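Holo-[acyl-carrier-protein] synthase (Helicobacter pylori, PDB 5XUK) belongs to the 4'-phosphopantetheinyl transferase superfamily as an AcpS-type protein and binds coenzyme A in a three-chain assembly. Local coordinates at residues A[11-16]-A[38-43]. Residues are numbered along the deposited sequence; the frame is centred on the assembly and turned at random.
Sequences RIEKCV and DKSSSI. With COA (coenzyme A), chain B.
Glu-13 brings its carboxylate across to the hydroxyl of Ser-40, and the two short helical segments meet through this one polar bond and a single methyl-methyl contact. Ser-40 OG donates to Glu-13 OE2 at 2.9 Å, coming in from above the carboxylate plane, 44° out of it. The aliphatic carbons of the same pair also come close: Glu-13 CG lies 3.2 Å from Ser-40 CB, a tight approach. Beyond CG the glutamate chain is extended (chi2 177°), which carries the carboxylate across to the serine from a CB that does not itself face the partner helix.

On the more buried side, Ile-12 offers the methyl CG2, which sits 3.8 Å from Ser-40 O and 4.1 Å from CG2 of Ile-43. Ile-43 holds that methyl anti to its backbone N (CG1 at chi1 -67°), and the two isoleucine side chains cross obliquely, touching through single methyls.

In this member of the 4'-phosphopantetheinyl transferase superfamily, helix 9-15, which directly follows strand 2-8, lies beside the first turn of helix 40-56, where Lys-39 occupies the N-cap position and Ile-43 N bonds back to Lys-39 O. Helix 21-27 lies against both segments, Phe-23 touching Cys-15 and Val-16, Leu-24 and Phe-27 touching Ile-43. Ser-40 also touches Ile-9, one turn back from Glu-13.

Farther out, Arg-11 forms a salt bridge with Asp-104 of the second subunit. On helix 40-56, Ser-42 belongs to the coenzyme A pocket, its OG 3.2 Å from the phosphate oxygen O8A of the ligand.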
loop_
_atom_site.group_PDB
_atom_site.type_symbol
_atom_site.label_atom_id
_atom_site.label_comp_id
_atom_site.label_asym_id
_atom_site.label_seq_id
_atom_site.Cartn_x
_atom_site.Cartn_y
_atom_site.Cartn_z
ATOM N N ARG A 11 11.997 -4.587 -14.409
ATOM C CA ARG A 11 13.266 -4.847 -13.722
ATOM C C ARG A 11 13.374 -6.318 -13.297
ATOM O O ARG A 11 14.467 -6.900 -13.306
ATOM C CB ARG A 11 13.418 -3.919 -12.509
ATOM C CG ARG A 11 14.426 -4.375 -11.464
ATOM C CD ARG A 11 14.603 -3.346 -10.352
ATOM N NE ARG A 11 15.126 -3.979 -9.138
ATOM C CZ ARG A 11 14.466 -4.130 -7.990
ATOM N NH1 ARG A 11 13.228 -3.668 -7.834
ATOM N NH2 ARG A 11 15.063 -4.742 -6.969
ATOM N N ILE A 12 12.252 -6.909 -12.896
ATOM C CA ILE A 12 12.228 -8.337 -12.615
ATOM C C ILE A 12 12.468 -9.125 -13.906
ATOM O O ILE A 12 13.322 -10.013 -13.927
ATOM C CB ILE A 12 10.921 -8.780 -11.927
ATOM C CG1 ILE A 12 11.158 -8.921 -10.424
ATOM C CG2 ILE A 12 10.434 -10.114 -12.485
ATOM C CD1 ILE A 12 11.626 -7.649 -9.760
ATOM N N GLU A 13 11.746 -8.774 -14.973
ATOM C CA GLU A 13 11.945 -9.392 -16.298
ATOM C C GLU A 13 13.417 -9.436 -16.719
ATOM O O GLU A 13 13.898 -10.468 -17.177
ATOM C CB GLU A 13 11.108 -8.691 -17.384
ATOM C CG GLU A 13 9.640 -9.089 -17.361
ATOM C CD GLU A 13 8.771 -8.359 -18.375
ATOM O OE1 GLU A 13 9.030 -7.171 -18.651
ATOM O OE2 GLU A 13 7.802 -8.973 -18.883
ATOM N N LYS A 14 14.133 -8.328 -16.548
ATOM C CA LYS A 14 15.542 -8.267 -16.945
ATOM C C LYS A 14 16.467 -9.011 -15.977
ATOM O O LYS A 14 17.583 -9.356 -16.346
ATOM C CB LYS A 14 15.997 -6.812 -17.149
ATOM C CG LYS A 14 15.317 -6.139 -18.339
ATOM C CD LYS A 14 15.759 -4.692 -18.547
ATOM C CE LYS A 14 16.793 -4.523 -19.661
ATOM N NZ LYS A 14 18.178 -4.911 -19.268
ATOM N N CYS A 15 16.010 -9.264 -14.753
ATOM C CA CYS A 15 16.735 -10.144 -13.830
ATOM C C CYS A 15 16.352 -11.617 -14.035
ATOM O O CYS A 15 17.022 -12.509 -13.520
ATOM C CB CYS A 15 16.491 -9.739 -12.375
ATOM S SG CYS A 15 17.105 -8.094 -11.938
ATOM N N VAL A 16 15.272 -11.867 -14.774
ATOM C CA VAL A 16 14.896 -13.226 -15.183
ATOM C C VAL A 16 15.694 -13.641 -16.436
ATOM O O VAL A 16 15.582 -14.769 -16.907
ATOM C CB VAL A 16 13.365 -13.343 -15.417
ATOM C CG1 VAL A 16 12.985 -14.706 -15.977
ATOM C CG2 VAL A 16 12.610 -13.091 -14.120
ATOM N N ASP A 38 5.597 -18.991 -14.868
ATOM C CA ASP A 38 6.455 -18.215 -15.783
ATOM C C ASP A 38 6.042 -16.732 -15.969
ATOM O O ASP A 38 6.672 -16.031 -16.757
ATOM C CB ASP A 38 6.510 -18.853 -17.187
ATOM C CG ASP A 38 7.377 -20.112 -17.254
ATOM O OD1 ASP A 38 8.544 -20.089 -16.785
ATOM O OD2 ASP A 38 6.887 -21.111 -17.830
ATOM N N LYS A 39 4.992 -16.250 -15.306
ATOM C CA LYS A 39 4.517 -14.888 -15.604
ATOM C C LYS A 39 5.353 -13.853 -14.857
ATOM O O LYS A 39 5.375 -13.824 -13.631
ATOM C CB LYS A 39 3.029 -14.730 -15.295
ATOM C CG LYS A 39 2.154 -15.588 -16.201
ATOM C CD LYS A 39 0.669 -15.297 -16.032
ATOM C CE LYS A 39 0.086 -15.945 -14.783
ATOM N NZ LYS A 39 -1.402 -15.821 -14.734
ATOM N N SER A 40 6.054 -13.015 -15.604
ATOM C CA SER A 40 6.880 -11.966 -14.991
ATOM C C SER A 40 6.144 -11.081 -13.959
ATOM O O SER A 40 6.750 -10.659 -12.982
ATOM C CB SER A 40 7.487 -11.088 -16.072
ATOM O OG SER A 40 6.462 -10.347 -16.710
ATOM N N SER A 41 4.854 -10.817 -14.170
ATOM C CA SER A 41 4.098 -9.939 -13.283
ATOM C C SER A 41 3.778 -10.633 -11.950
ATOM O O SER A 41 3.780 -10.003 -10.901
ATOM C CB SER A 41 2.812 -9.450 -13.978
ATOM O OG SER A 41 2.064 -10.550 -14.495
ATOM N N SER A 42 3.512 -11.937 -12.001
ATOM C CA SER A 42 3.353 -12.763 -10.802
ATOM C C SER A 42 4.669 -12.978 -10.043
ATOM O O SER A 42 4.677 -13.128 -8.820
ATOM C CB SER A 42 2.798 -14.145 -11.177
ATOM O OG SER A 42 1.592 -14.049 -11.923
ATOM N N ILE A 43 5.768 -13.050 -10.768
ATOM C CA ILE A 43 7.072 -13.206 -10.142
ATOM C C ILE A 43 7.432 -11.879 -9.429
ATOM O O ILE A 43 7.684 -11.859 -8.232
ATOM C CB ILE A 43 8.135 -13.625 -11.179
ATOM C CG1 ILE A 43 7.836 -15.041 -11.693
ATOM C CG2 ILE A 43 9.533 -13.597 -10.570
ATOM C CD1 ILE A 43 8.610 -15.415 -12.938
HETATM N N1A COA B . -8.402 -12.588 -2.354
HETATM C C2A COA B . -7.284 -11.850 -2.186
HETATM N N3A COA B . -6.418 -11.604 -3.184
HETATM C C4A COA B . -6.627 -12.112 -4.410
HETATM C C5A COA B . -7.821 -12.928 -4.662
HETATM C C6A COA B . -8.739 -13.147 -3.530
HETATM N N6A COA B . -9.873 -13.883 -3.667
HETATM N N7A COA B . -7.769 -13.297 -5.952
HETATM C C8A COA B . -6.648 -12.760 -6.507
HETATM N N9A COA B . -5.965 -12.060 -5.562
HETATM C C1B COA B . -4.688 -11.366 -5.758
HETATM C C2B COA B . -3.655 -12.345 -6.327
HETATM O O2B COA B . -2.446 -12.358 -5.569
HETATM C C3B COA B . -3.361 -11.845 -7.721
HETATM O O3B COA B . -1.985 -11.915 -8.086
HETATM P P3B COA B . -1.274 -13.298 -8.558
HETATM O O7A COA B . -2.369 -14.064 -9.275
HETATM O O8A COA B . -0.200 -12.857 -9.518
HETATM O O9A COA B . -0.805 -13.875 -7.235
HETATM C C4B COA B . -3.790 -10.403 -7.632
HETATM O O4B COA B . -4.876 -10.331 -6.710
HETATM C C5B COA B . -4.181 -9.838 -8.976
HETATM O O5B COA B . -3.642 -8.536 -8.937
HETATM P P1A COA B . -4.363 -7.303 -9.608
HETATM O O1A COA B . -3.916 -7.417 -11.050
HETATM O O2A COA B . -4.147 -6.030 -8.826
HETATM O O3A COA B . -5.881 -7.685 -9.345
HETATM P P2A COA B . -7.037 -7.063 -10.261
HETATM O O4A COA B . -7.334 -5.639 -9.807
HETATM O O5A COA B . -6.659 -7.324 -11.708
HETATM O O6A COA B . -8.245 -8.061 -9.842
HETATM C CBP COA B . -9.671 -9.429 -8.387
HETATM C CCP COA B . -8.277 -8.846 -8.635
HETATM C CDP COA B . -9.572 -10.908 -8.047
HETATM C CEP COA B . -10.314 -8.710 -7.209
HETATM C CAP COA B . -10.498 -9.269 -9.676
HETATM O OAP COA B . -10.179 -10.330 -10.582
HETATM C C9P COA B . -11.982 -9.265 -9.469
HETATM O O9P COA B . -12.517 -10.073 -8.726
HETATM N N8P COA B . -12.647 -8.343 -10.169
#